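Local coordinates for protein Kiaa0380 (Homo sapiens, PDB 1HTJ) that links heterotrimeric G protein signalling to Rho GTPases as a guanine nucleotide exchange factor, probably binding G-alpha subunits through the RGS-like domain described here, at residues G45-Y50 with S58-Y63; I51-D56 with G178-A183; N86-K91 with D193-T198; L95-P100 with E126-E131. The protein carries 3 engineered substitutions. One frame throughout, in Å; residues are numbered along the deposited sequence.

Contact 1: G45-Y50 with S58-Y63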
loop_
_atom_site.group_PDB
_atom_site.type_symbol
_atom_site.label_atom_id
_atom_site.label_comp_id
_atom_site.label_asym_id
_atom_site.label_seq_id
_atom_site.Cartn_x
_atom_site.Cartn_y
_atom_site.Cartn_z
ATOM N N GLY A 45 -8.492 -2.241 0.008
ATOM C CA GLY A 45 -8.416 -3.316 0.974
ATOM C C GLY A 45 -8.574 -4.663 0.296
ATOM O O GLY A 45 -7.787 -5.573 0.527
ATOM N N VAL A 46 -9.591 -4.798 -0.546
ATOM C CA VAL A 46 -9.815 -6.045 -1.262
ATOM C C VAL A 46 -8.538 -6.380 -2.053
ATOM O O VAL A 46 -8.006 -7.484 -1.956
ATOM C CB VAL A 46 -11.014 -5.916 -2.245
ATOM C CG1 VAL A 46 -11.069 -7.119 -3.173
ATOM C CG2 VAL A 46 -12.313 -5.792 -1.464
ATOM N N PHE A 47 -8.055 -5.416 -2.827
ATOM C CA PHE A 47 -6.854 -5.600 -3.619
ATOM C C PHE A 47 -5.664 -6.003 -2.745
ATOM O O PHE A 47 -4.859 -6.860 -3.127
ATOM C CB PHE A 47 -6.551 -4.305 -4.390
ATOM C CG PHE A 47 -5.343 -4.392 -5.305
ATOM C CD1 PHE A 47 -5.137 -5.516 -6.114
ATOM C CD2 PHE A 47 -4.416 -3.342 -5.363
ATOM C CE1 PHE A 47 -4.032 -5.595 -6.964
ATOM C CE2 PHE A 47 -3.313 -3.409 -6.204
ATOM C CZ PHE A 47 -3.120 -4.549 -7.013
ATOM N N LEU A 48 -5.565 -5.400 -1.565
ATOM C CA LEU A 48 -4.466 -5.686 -0.651
ATOM C C LEU A 48 -4.536 -7.116 -0.115
ATOM O O LEU A 48 -3.518 -7.768 0.086
ATOM C CB LEU A 48 -4.468 -4.666 0.499
ATOM C CG LEU A 48 -3.859 -3.294 0.169
ATOM C CD1 LEU A 48 -4.163 -2.296 1.269
ATOM C CD2 LEU A 48 -2.361 -3.447 0.028
ATOM N N ARG A 49 -5.743 -7.609 0.105
ATOM C CA ARG A 49 -5.906 -8.973 0.597
ATOM C C ARG A 49 -5.316 -9.941 -0.425
ATOM O O ARG A 49 -4.667 -10.914 -0.067
ATOM C CB ARG A 49 -7.397 -9.269 0.844
ATOM C CG ARG A 49 -7.917 -8.544 2.073
ATOM C CD ARG A 49 -9.404 -8.714 2.277
ATOM N NE ARG A 49 -9.778 -10.089 2.566
ATOM C CZ ARG A 49 -10.984 -10.450 3.003
ATOM N NH1 ARG A 49 -11.920 -9.539 3.192
ATOM N NH2 ARG A 49 -11.259 -11.721 3.263
ATOM N N TYR A 50 -5.537 -9.655 -1.704
ATOM C CA TYR A 50 -4.993 -10.488 -2.755
ATOM C C TYR A 50 -3.470 -10.389 -2.677
ATOM O O TYR A 50 -2.771 -11.406 -2.633
ATOM C CB TYR A 50 -5.480 -10.022 -4.140
ATOM C CG TYR A 50 -4.622 -10.567 -5.271
ATOM C CD1 TYR A 50 -4.610 -11.931 -5.577
ATOM C CD2 TYR A 50 -3.738 -9.731 -5.961
ATOM C CE1 TYR A 50 -3.720 -12.449 -6.542
ATOM C CE2 TYR A 50 -2.852 -10.232 -6.913
ATOM C CZ TYR A 50 -2.837 -11.589 -7.199
ATOM O OH TYR A 50 -1.903 -12.080 -8.099
ATOM N N SER A 58 5.694 -5.526 -1.399
ATOM C CA SER A 58 6.627 -4.413 -1.373
ATOM C C SER A 58 6.301 -3.181 -2.241
ATOM O O SER A 58 6.119 -2.091 -1.715
ATOM C CB SER A 58 8.035 -4.928 -1.704
ATOM O OG SER A 58 8.355 -6.049 -0.887
ATOM N N PRO A 59 6.216 -3.343 -3.572
ATOM C CA PRO A 59 5.923 -2.178 -4.416
ATOM C C PRO A 59 4.712 -1.342 -4.053
ATOM O O PRO A 59 4.808 -0.107 -4.028
ATOM C CB PRO A 59 5.826 -2.767 -5.832
ATOM C CG PRO A 59 5.477 -4.198 -5.603
ATOM C CD PRO A 59 6.305 -4.569 -4.386
ATOM N N LEU A 60 3.582 -1.994 -3.778
ATOM C CA LEU A 60 2.383 -1.248 -3.436
ATOM C C LEU A 60 2.434 -0.639 -2.052
ATOM O O LEU A 60 1.986 0.497 -1.863
ATOM C CB LEU A 60 1.140 -2.128 -3.555
ATOM C CG LEU A 60 -0.174 -1.449 -3.178
ATOM C CD1 LEU A 60 -0.346 -0.172 -4.003
ATOM C CD2 LEU A 60 -1.340 -2.410 -3.420
ATOM N N LEU A 61 2.947 -1.385 -1.074
ATOM C CA LEU A 61 3.017 -0.840 0.272
ATOM C C LEU A 61 3.986 0.328 0.269
ATOM O O LEU A 61 3.770 1.335 0.952
ATOM C CB LEU A 61 3.455 -1.903 1.296
ATOM C CG LEU A 61 2.385 -2.936 1.693
ATOM C CD1 LEU A 61 2.937 -3.864 2.779
ATOM C CD2 LEU A 61 1.124 -2.203 2.203
ATOM N N PHE A 62 5.054 0.194 -0.504
ATOM C CA PHE A 62 6.031 1.261 -0.610
ATOM C C PHE A 62 5.332 2.491 -1.201
ATOM O O PHE A 62 5.386 3.602 -0.648
ATOM C CB PHE A 62 7.177 0.845 -1.525
ATOM C CG PHE A 62 8.047 1.989 -1.931
ATOM C CD1 PHE A 62 8.755 2.716 -0.965
ATOM C CD2 PHE A 62 8.108 2.398 -3.264
ATOM C CE1 PHE A 62 9.502 3.832 -1.320
ATOM C CE2 PHE A 62 8.860 3.517 -3.631
ATOM C CZ PHE A 62 9.557 4.236 -2.656
ATOM N N TYR A 63 4.662 2.273 -2.329
ATOM C CA TYR A 63 3.949 3.336 -3.021
ATOM C C TYR A 63 2.971 4.068 -2.086
ATOM O O TYR A 63 2.910 5.305 -2.069
ATOM C CB TYR A 63 3.179 2.744 -4.211
ATOM C CG TYR A 63 2.421 3.769 -5.002
ATOM C CD1 TYR A 63 2.924 4.255 -6.203
ATOM C CD2 TYR A 63 1.210 4.272 -4.540
ATOM C CE1 TYR A 63 2.233 5.223 -6.929
ATOM C CE2 TYR A 63 0.512 5.243 -5.256
ATOM C CZ TYR A 63 1.028 5.710 -6.449
ATOM O OH TYR A 63 0.329 6.643 -7.176
#

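Contact 2: I51-D56 with G178-A183. Engineered in segment 178-183: Ala-183 (natural residue Lys).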
loop_
_atom_site.group_PDB
_atom_site.type_symbol
_atom_site.label_atom_id
_atom_site.label_comp_id
_atom_site.label_asym_id
_atom_site.label_seq_id
_atom_site.Cartn_x
_atom_site.Cartn_y
_atom_site.Cartn_z
ATOM N N ILE A 51 -2.960 -9.165 -2.644
ATOM C CA ILE A 51 -1.520 -8.948 -2.576
ATOM C C ILE A 51 -0.904 -9.702 -1.394
ATOM O O ILE A 51 0.000 -10.519 -1.564
ATOM C CB ILE A 51 -1.182 -7.452 -2.398
ATOM C CG1 ILE A 51 -1.715 -6.628 -3.579
ATOM C CG2 ILE A 51 0.331 -7.287 -2.219
ATOM C CD1 ILE A 51 -1.058 -6.908 -4.906
ATOM N N PHE A 52 -1.398 -9.417 -0.193
ATOM C CA PHE A 52 -0.871 -10.048 1.012
ATOM C C PHE A 52 -0.894 -11.574 0.952
ATOM O O PHE A 52 0.010 -12.225 1.472
ATOM C CB PHE A 52 -1.634 -9.570 2.249
ATOM C CG PHE A 52 -1.214 -8.201 2.737
ATOM C CD1 PHE A 52 -1.387 -7.846 4.081
ATOM C CD2 PHE A 52 -0.663 -7.265 1.865
ATOM C CE1 PHE A 52 -1.020 -6.584 4.543
ATOM C CE2 PHE A 52 -0.290 -5.987 2.323
ATOM C CZ PHE A 52 -0.469 -5.653 3.658
ATOM N N SER A 53 -1.922 -12.127 0.305
ATOM C CA SER A 53 -2.070 -13.574 0.178
ATOM C C SER A 53 -1.227 -14.240 -0.894
ATOM O O SER A 53 -0.740 -15.345 -0.681
ATOM C CB SER A 53 -3.523 -13.950 -0.133
ATOM O OG SER A 53 -4.421 -13.475 0.855
ATOM N N GLN A 54 -1.049 -13.581 -2.040
ATOM C CA GLN A 54 -0.352 -14.225 -3.164
ATOM C C GLN A 54 0.852 -13.562 -3.790
ATOM O O GLN A 54 1.609 -14.225 -4.486
ATOM C CB GLN A 54 -1.331 -14.456 -4.327
ATOM C CG GLN A 54 -2.757 -14.678 -3.935
ATOM C CD GLN A 54 -3.057 -16.134 -3.706
ATOM O OE1 GLN A 54 -2.205 -16.887 -3.227
ATOM N NE2 GLN A 54 -4.281 -16.545 -4.037
ATOM N N ALA A 55 1.034 -12.270 -3.587
ATOM C CA ALA A 55 2.134 -11.589 -4.246
ATOM C C ALA A 55 3.126 -10.902 -3.328
ATOM O O ALA A 55 3.076 -11.036 -2.099
ATOM C CB ALA A 55 1.557 -10.576 -5.240
ATOM N N ASP A 56 4.049 -10.176 -3.955
ATOM C CA ASP A 56 5.047 -9.407 -3.238
ATOM C C ASP A 56 4.386 -8.070 -2.863
ATOM O O ASP A 56 4.072 -7.257 -3.731
ATOM C CB ASP A 56 6.271 -9.160 -4.120
ATOM C CG ASP A 56 7.334 -8.350 -3.407
ATOM O OD1 ASP A 56 7.110 -7.980 -2.232
ATOM O OD2 ASP A 56 8.389 -8.085 -4.012
ATOM N N GLY A 178 -5.118 -8.109 8.707
ATOM C CA GLY A 178 -4.398 -8.372 9.936
ATOM C C GLY A 178 -4.400 -9.871 10.181
ATOM O O GLY A 178 -3.402 -10.430 10.648
ATOM N N ASP A 179 -5.515 -10.529 9.874
ATOM C CA ASP A 179 -5.578 -11.973 10.053
ATOM C C ASP A 179 -4.591 -12.636 9.106
ATOM O O ASP A 179 -3.913 -13.581 9.481
ATOM C CB ASP A 179 -6.987 -12.497 9.792
ATOM C CG ASP A 179 -7.922 -12.224 10.952
ATOM O OD1 ASP A 179 -7.417 -12.118 12.085
ATOM O OD2 ASP A 179 -9.150 -12.129 10.734
ATOM N N ILE A 180 -4.499 -12.129 7.881
ATOM C CA ILE A 180 -3.565 -12.692 6.918
ATOM C C ILE A 180 -2.140 -12.545 7.464
ATOM O O ILE A 180 -1.346 -13.498 7.421
ATOM C CB ILE A 180 -3.690 -11.983 5.526
ATOM C CG1 ILE A 180 -5.072 -12.276 4.917
ATOM C CG2 ILE A 180 -2.593 -12.454 4.580
ATOM C CD1 ILE A 180 -5.312 -11.624 3.555
ATOM N N LEU A 181 -1.824 -11.359 7.993
ATOM C CA LEU A 181 -0.486 -11.077 8.542
ATOM C C LEU A 181 -0.141 -11.873 9.796
ATOM O O LEU A 181 1.027 -12.183 10.031
ATOM C CB LEU A 181 -0.331 -9.584 8.866
ATOM C CG LEU A 181 -0.401 -8.567 7.726
ATOM C CD1 LEU A 181 -0.301 -7.148 8.268
ATOM C CD2 LEU A 181 0.728 -8.837 6.759
ATOM N N SER A 182 -1.146 -12.207 10.601
ATOM C CA SER A 182 -0.900 -12.955 11.837
ATOM C C SER A 182 -0.176 -14.287 11.598
ATOM O O SER A 182 0.500 -14.807 12.487
ATOM C CB SER A 182 -2.222 -13.249 12.549
ATOM O OG SER A 182 -2.962 -14.233 11.847
ATOM N N ALA A 183 -0.333 -14.819 10.393
ATOM C CA ALA A 183 0.256 -16.088 10.011
ATOM C C ALA A 183 1.661 -15.985 9.427
ATOM O O ALA A 183 2.311 -17.003 9.217
ATOM C CB ALA A 183 -0.662 -16.785 9.018
#

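Contact 3: N86-K91 with D193-T198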
loop_
_atom_site.group_PDB
_atom_site.type_symbol
_atom_site.label_atom_id
_atom_site.label_comp_id
_atom_site.label_asym_id
_atom_site.label_seq_id
_atom_site.Cartn_x
_atom_site.Cartn_y
_atom_site.Cartn_z
ATOM N N ASN A 86 14.227 2.143 5.858
ATOM C CA ASN A 86 14.569 0.873 6.513
ATOM C C ASN A 86 13.695 -0.297 6.069
ATOM O O ASN A 86 14.159 -1.434 5.994
ATOM C CB ASN A 86 14.476 1.021 8.042
ATOM C CG ASN A 86 15.603 1.874 8.612
ATOM O OD1 ASN A 86 16.772 1.601 8.367
ATOM N ND2 ASN A 86 15.253 2.906 9.370
ATOM N N ILE A 87 12.430 -0.019 5.774
ATOM C CA ILE A 87 11.518 -1.072 5.361
ATOM C C ILE A 87 11.598 -1.446 3.888
ATOM O O ILE A 87 11.562 -2.638 3.531
ATOM C CB ILE A 87 10.066 -0.686 5.675
ATOM C CG1 ILE A 87 9.865 -0.651 7.189
ATOM C CG2 ILE A 87 9.101 -1.673 5.019
ATOM C CD1 ILE A 87 8.499 -0.224 7.607
ATOM N N PHE A 88 11.728 -0.436 3.036
ATOM C CA PHE A 88 11.723 -0.669 1.598
ATOM C C PHE A 88 12.981 -0.436 0.785
ATOM O O PHE A 88 13.194 -1.118 -0.209
ATOM C CB PHE A 88 10.628 0.187 0.941
ATOM C CG PHE A 88 9.275 0.062 1.587
ATOM C CD1 PHE A 88 8.835 1.016 2.488
ATOM C CD2 PHE A 88 8.434 -1.006 1.270
ATOM C CE1 PHE A 88 7.579 0.917 3.063
ATOM C CE2 PHE A 88 7.175 -1.117 1.843
ATOM C CZ PHE A 88 6.743 -0.154 2.742
ATOM N N LEU A 89 13.820 0.506 1.190
ATOM C CA LEU A 89 14.950 0.841 0.348
ATOM C C LEU A 89 16.373 0.533 0.727
ATOM O O LEU A 89 17.243 0.520 -0.144
ATOM C CB LEU A 89 14.860 2.324 -0.010
ATOM C CG LEU A 89 13.495 2.787 -0.521
ATOM C CD1 LEU A 89 13.479 4.301 -0.632
ATOM C CD2 LEU A 89 13.195 2.123 -1.862
ATOM N N GLU A 90 16.642 0.292 1.998
ATOM C CA GLU A 90 18.016 0.026 2.366
ATOM C C GLU A 90 18.454 -1.381 1.955
ATOM O O GLU A 90 17.626 -2.261 1.715
ATOM C CB GLU A 90 18.217 0.280 3.862
ATOM C CG GLU A 90 17.766 -0.817 4.777
ATOM C CD GLU A 90 18.909 -1.723 5.157
ATOM O OE1 GLU A 90 19.955 -1.187 5.570
ATOM O OE2 GLU A 90 18.766 -2.961 5.049
ATOM N N LYS A 91 19.769 -1.554 1.844
ATOM C CA LYS A 91 20.396 -2.812 1.445
ATOM C C LYS A 91 19.651 -4.099 1.790
ATOM O O LYS A 91 19.443 -4.955 0.929
ATOM C CB LYS A 91 21.815 -2.906 2.045
ATOM C CG LYS A 91 22.927 -2.616 1.044
ATOM C CD LYS A 91 22.883 -3.609 -0.129
ATOM C CE LYS A 91 23.758 -3.151 -1.301
ATOM N NZ LYS A 91 25.148 -2.793 -0.890
ATOM N N ASP A 193 2.565 -4.638 8.457
ATOM C CA ASP A 193 1.543 -4.079 9.326
ATOM C C ASP A 193 1.802 -2.577 9.503
ATOM O O ASP A 193 0.873 -1.769 9.475
ATOM C CB ASP A 193 1.570 -4.790 10.683
ATOM C CG ASP A 193 0.474 -4.311 11.614
ATOM O OD1 ASP A 193 -0.699 -4.695 11.444
ATOM O OD2 ASP A 193 0.787 -3.520 12.518
ATOM N N PHE A 194 3.067 -2.204 9.675
ATOM C CA PHE A 194 3.398 -0.797 9.835
ATOM C C PHE A 194 2.995 -0.009 8.587
ATOM O O PHE A 194 2.344 1.027 8.683
ATOM C CB PHE A 194 4.892 -0.617 10.053
ATOM C CG PHE A 194 5.304 0.812 10.182
ATOM C CD1 PHE A 194 5.381 1.419 11.430
ATOM C CD2 PHE A 194 5.593 1.570 9.052
ATOM C CE1 PHE A 194 5.742 2.767 11.553
ATOM C CE2 PHE A 194 5.951 2.915 9.165
ATOM C CZ PHE A 194 6.026 3.508 10.422
ATOM N N ALA A 195 3.391 -0.505 7.419
ATOM C CA ALA A 195 3.090 0.169 6.152
ATOM C C ALA A 195 1.584 0.275 5.915
ATOM O O ALA A 195 1.054 1.337 5.573
ATOM C CB ALA A 195 3.756 -0.571 5.002
ATOM N N LEU A 196 0.900 -0.845 6.102
ATOM C CA LEU A 196 -0.542 -0.906 5.921
ATOM C C LEU A 196 -1.247 0.104 6.818
ATOM O O LEU A 196 -2.087 0.886 6.359
ATOM C CB LEU A 196 -1.057 -2.313 6.249
ATOM C CG LEU A 196 -2.575 -2.521 6.140
ATOM C CD1 LEU A 196 -3.056 -2.239 4.710
ATOM C CD2 LEU A 196 -2.903 -3.958 6.533
ATOM N N ASN A 197 -0.910 0.083 8.103
ATOM C CA ASN A 197 -1.549 0.997 9.037
ATOM C C ASN A 197 -1.186 2.462 8.780
ATOM O O ASN A 197 -1.984 3.347 9.031
ATOM C CB ASN A 197 -1.210 0.594 10.473
ATOM C CG ASN A 197 -1.861 -0.714 10.863
ATOM O OD1 ASN A 197 -3.034 -0.940 10.564
ATOM N ND2 ASN A 197 -1.108 -1.587 11.536
ATOM N N THR A 198 0.011 2.711 8.264
ATOM C CA THR A 198 0.420 4.071 7.962
ATOM C C THR A 198 -0.537 4.688 6.951
ATOM O O THR A 198 -0.950 5.839 7.083
ATOM C CB THR A 198 1.827 4.092 7.377
ATOM O OG1 THR A 198 2.759 3.744 8.399
ATOM C CG2 THR A 198 2.159 5.455 6.811
#

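Contact 4: L95-P100 with E126-E131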
loop_
_atom_site.group_PDB
_atom_site.type_symbol
_atom_site.label_atom_id
_atom_site.label_comp_id
_atom_site.label_asym_id
_atom_site.label_seq_id
_atom_site.Cartn_x
_atom_site.Cartn_y
_atom_site.Cartn_z
ATOM N N LEU A 95 10.968 -5.435 2.900
ATOM C CA LEU A 95 10.022 -5.272 1.793
ATOM C C LEU A 95 10.711 -4.444 0.716
ATOM O O LEU A 95 10.195 -3.423 0.235
ATOM C CB LEU A 95 8.760 -4.561 2.275
ATOM C CG LEU A 95 8.030 -5.227 3.440
ATOM C CD1 LEU A 95 6.749 -4.434 3.737
ATOM C CD2 LEU A 95 7.716 -6.691 3.099
ATOM N N ARG A 96 11.892 -4.917 0.349
ATOM C CA ARG A 96 12.742 -4.271 -0.625
ATOM C C ARG A 96 12.128 -3.966 -1.973
ATOM O O ARG A 96 11.502 -4.808 -2.607
ATOM C CB ARG A 96 13.995 -5.107 -0.847
ATOM C CG ARG A 96 15.039 -4.436 -1.729
ATOM C CD ARG A 96 15.729 -3.313 -0.977
ATOM N NE ARG A 96 16.700 -2.605 -1.804
ATOM C CZ ARG A 96 17.695 -3.194 -2.462
ATOM N NH1 ARG A 96 17.861 -4.515 -2.393
ATOM N NH2 ARG A 96 18.528 -2.456 -3.194
ATOM N N VAL A 97 12.319 -2.730 -2.397
ATOM C CA VAL A 97 11.866 -2.280 -3.691
ATOM C C VAL A 97 13.163 -1.841 -4.361
ATOM O O VAL A 97 13.882 -0.984 -3.852
ATOM C CB VAL A 97 10.904 -1.086 -3.584
ATOM C CG1 VAL A 97 10.661 -0.502 -4.959
ATOM C CG2 VAL A 97 9.591 -1.531 -2.967
ATOM N N LYS A 98 13.485 -2.455 -5.486
ATOM C CA LYS A 98 14.710 -2.092 -6.161
ATOM C C LYS A 98 14.495 -0.857 -7.042
ATOM O O LYS A 98 13.496 -0.757 -7.757
ATOM C CB LYS A 98 15.217 -3.273 -6.992
ATOM C CG LYS A 98 16.624 -3.051 -7.512
ATOM C CD LYS A 98 16.943 -3.916 -8.723
ATOM C CE LYS A 98 18.053 -3.263 -9.549
ATOM N NZ LYS A 98 17.651 -1.908 -10.076
ATOM N N ILE A 99 15.429 0.089 -6.969
ATOM C CA ILE A 99 15.350 1.315 -7.764
ATOM C C ILE A 99 16.747 1.665 -8.282
ATOM O O ILE A 99 17.747 1.178 -7.752
ATOM C CB ILE A 99 14.791 2.504 -6.924
ATOM C CG1 ILE A 99 15.767 2.871 -5.792
ATOM C CG2 ILE A 99 13.426 2.132 -6.356
ATOM C CD1 ILE A 99 15.317 4.049 -4.913
ATOM N N PRO A 100 16.835 2.501 -9.331
ATOM C CA PRO A 100 18.133 2.892 -9.892
ATOM C C PRO A 100 19.125 3.364 -8.831
ATOM O O PRO A 100 18.775 4.145 -7.937
ATOM C CB PRO A 100 17.760 4.010 -10.866
ATOM C CG PRO A 100 16.429 3.578 -11.351
ATOM C CD PRO A 100 15.736 3.130 -10.085
ATOM N N GLU A 126 7.394 5.971 -9.272
ATOM C CA GLU A 126 7.353 5.645 -10.698
ATOM C C GLU A 126 8.037 4.313 -10.979
ATOM O O GLU A 126 7.579 3.535 -11.813
ATOM C CB GLU A 126 8.042 6.725 -11.538
ATOM C CG GLU A 126 7.501 8.130 -11.352
ATOM C CD GLU A 126 5.992 8.206 -11.500
ATOM O OE1 GLU A 126 5.459 7.805 -12.568
ATOM O OE2 GLU A 126 5.339 8.677 -10.539
ATOM N N ALA A 127 9.136 4.052 -10.280
ATOM C CA ALA A 127 9.875 2.808 -10.478
ATOM C C ALA A 127 9.080 1.571 -10.062
ATOM O O ALA A 127 9.264 0.490 -10.619
ATOM C CB ALA A 127 11.186 2.860 -9.708
ATOM N N ALA A 128 8.199 1.727 -9.082
ATOM C CA ALA A 128 7.405 0.612 -8.590
ATOM C C ALA A 128 6.134 0.371 -9.401
ATOM O O ALA A 128 5.552 -0.714 -9.334
ATOM C CB ALA A 128 7.034 0.854 -7.133
HETATM N N MSE A 129 5.712 1.383 -10.157
HETATM C CA MSE A 129 4.483 1.309 -10.938
HETATM C C MSE A 129 4.312 0.105 -11.833
HETATM O O MSE A 129 3.259 -0.524 -11.835
HETATM C CB MSE A 129 4.307 2.574 -11.768
HETATM C CG MSE A 129 3.561 3.659 -11.033
HETATM SE SE MSE A 129 1.891 2.978 -10.307
HETATM C CE MSE A 129 1.270 2.009 -11.856
ATOM N N PRO A 130 5.337 -0.224 -12.618
ATOM C CA PRO A 130 5.258 -1.376 -13.516
ATOM C C PRO A 130 4.802 -2.668 -12.818
ATOM O O PRO A 130 3.938 -3.384 -13.340
ATOM C CB PRO A 130 6.683 -1.480 -14.059
ATOM C CG PRO A 130 7.116 -0.060 -14.089
ATOM C CD PRO A 130 6.633 0.459 -12.760
ATOM N N GLU A 131 5.378 -2.964 -11.649
ATOM C CA GLU A 131 5.004 -4.187 -10.931
ATOM C C GLU A 131 3.625 -4.053 -10.316
ATOM O O GLU A 131 2.864 -5.014 -10.247
ATOM C CB GLU A 131 6.034 -4.541 -9.855
ATOM C CG GLU A 131 5.706 -5.834 -9.091
ATOM C CD GLU A 131 6.923 -6.446 -8.373
ATOM O OE1 GLU A 131 7.900 -5.714 -8.100
ATOM O OE2 GLU A 131 6.900 -7.662 -8.072
#

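Contact 1: G45-Y50 with S58-Y63
Leu-60 of helix 58-69 pushes one methyl, CD2, between Phe-47 and Leu-48 of helix 41-54, two neighbours on the same helical turn. Leu-60 CD2 lies 3.6 Å from Phe-47 CE2, approaching the ring obliquely. The same methyl of Leu-60, CD2, also stands 3.7 Å from CD2 of Leu-48. Phe-47 holds CG anti to the backbone N (chi1 -178°), as does Leu-60, which sends each side chain toward the other helix. Leu-48 starts differently: its CB leaves to the flank, but with CG anti to the carbonyl carbon (chi1 -79°) the CD2 branch swings back to the interface. Leu-61 takes a similar course, and its CD2 comes within a loose 4.3 Å of Leu-48 CD2. The local helix axes run at 144° to each other and approach no nearer than 11.4 Å, a wide gap that branched leucines and a long phenylalanine are large enough to span. Beyond the pair, Phe-47 reaches Ile-136 of helix 118-144, while Leu-48 touches Leu-177 of helix 163-182. With all four touching residues buried and no hydrogen bond crossing, the join rests on shape fit and on keeping apolar side chains from water.

Contact 2: I51-D56 with G178-A183
Where the last turns of helix 41-54 and helix 163-182 come side by side in this all-helical RGS-like domain, Phe-52 and Ser-53 meet Ile-180 and Leu-181. The backbones are nearest at Ser-53 and Ile-180, whose CA atoms are 7.0 Å apart. Leu-181 brings a methyl to the CD1-CE1 side of the Phe-52 ring: Leu-181 CD2 is 3.6 Å from Phe-52 CD1, with the leucine CG close behind, and the two side chains lie obliquely to one another. At the base of the same phenylalanine, Phe-52 CB rests 3.8 Å from CG2 of Ile-180. The two branches of that isoleucine divide the work: CG2, anti to the backbone N, goes to Phe-52, whereas CG1 (chi1 -66°) carries Ile-180 CD1 across to Ser-53, 3.4 Å from its OG. That hydroxyl is engaged in a hydrogen bond with the carbonyl oxygen of Arg-49, one turn back, so a small serine can turn a satisfied oxygen towards a methyl at the partly exposed margin. Ser-182 OG likewise bonds to its own helix, donating to Asp-179 O over 2.6 Å. Phe-52 also touches Met-192 and Leu-196 of helix 186-202. Such a seam, with Phe-52 and Leu-181 buried and Ile-180 and Ser-53 towards the outside, is consistent with the C-terminal helices of RhoGEF RGS-like domains packing against the RGS-like helical core.

Contact 3: N86-K91 with D193-T198
The Phe-88 ring has its neighbour Ile-87 on one face and Ala-195 at its edge. CG2 of Ile-87 sits 3.4 Å above the plane of the Phe-88 ring, over the centre, while CB of Ala-195 lies near that plane, 3.8 Å from Phe-88 CZ. An alanine suits this spot because its single methyl lets the end of a ring come close to the helix. The second aromatic, Phe-194, receives CD1 of Ile-87 obliquely at its CD2, 3.7 Å away. Ile-87 therefore serves both rings: chi1 of -68° places CG1 beside the backbone N and leaves CG2 anti to it, so that CG2 covers Phe-88 and the extended CG1 arm delivers CD1 to Phe-194. Within the RGS-like helical bundle this joins the end of helix 76-89, where a wider pi-type turn spans 86-89, to the C-terminal helix 186-202. Phe-62 and Leu-61 of helix 58-69 also meet Phe-88, whose ring thus lies buried among three helices. The backbone oxygen of Phe-194 takes two bonds from Thr-198: Thr-198 OG1 donates to Phe-194 O over 2.8 Å, 40° out of the carbonyl plane, and the Thr-198 N-H arrives from the opposite face of that plane.

Contact 4: L95-P100 with E126-E131
Residues 95-100 run as an irregular, largely extended loop past a helical turn, bringing the CA of Val-97 to 7.2 Å from that of Ala-128 and the CA of Ile-99 to 6.3 Å from that of Ala-127. In the RGS-like fold this joins the connection between helices 76-89 and 101-112 to the long helix 118-144. The helix offers two alanines, whose short side chains let the loop approach closely, and the loop answers with beta-branched residues, well suited to an extended backbone. Val-97 directs its CB at the helix, and its CG1 meets CB of Ala-128 at a loose 4.4 Å. The other methyl of the valine, CG2, turns to Phe-62 and Ser-58 of helix 58-69, so the residue fills the corner between two helices. Backbone bonds from Leu-95 and Val-97 to Ile-87 and Phe-88 tie the same loop to the end of helix 76-89. Pro-100 follows at the N-cap position of helix 101-112, where the helix's own i to i-4 bonding does not need an N-H from it. On the facing side, Pro-130 likewise lacks an N-H, and helix 118-144 is kinked there, just past the two alanines. No hydrogen bond passes between the loop and this helix. Ile-99, which also touches Gln-104 and Ile-107 of helix 101-112, splits its branches: CG1, at chi1 65°, lies between the backbone N and the carbonyl carbon and leads away from helix 118-144, leaving Ile-99 CG2 to touch CB of Ala-127 at 4.1 Å.

From the N terminus, contact 1 closes first, where a short turn leads from helix 41-54 to helix 58-69. Contact 2 opens between its two segments and returns only 122 residues later, at the end of helix 163-182, so contacts 1 and 2 cross. Contact 3 starts after contact 1 has closed and ends on helix 186-202, crossing contact 2. Contact 4 closes a medium-sized loop nested inside both contacts 2 and 3. Neighbouring contacts also touch: Phe-52 and Leu-48 both reach Leu-196, and Leu-61 meets Phe-52. Contact 2 thus ties helix 41-54 to helix 163-182, contact 3 ties helix 76-89 to helix 186-202, and contact 4 ties the 95-100 connection to helix 118-144.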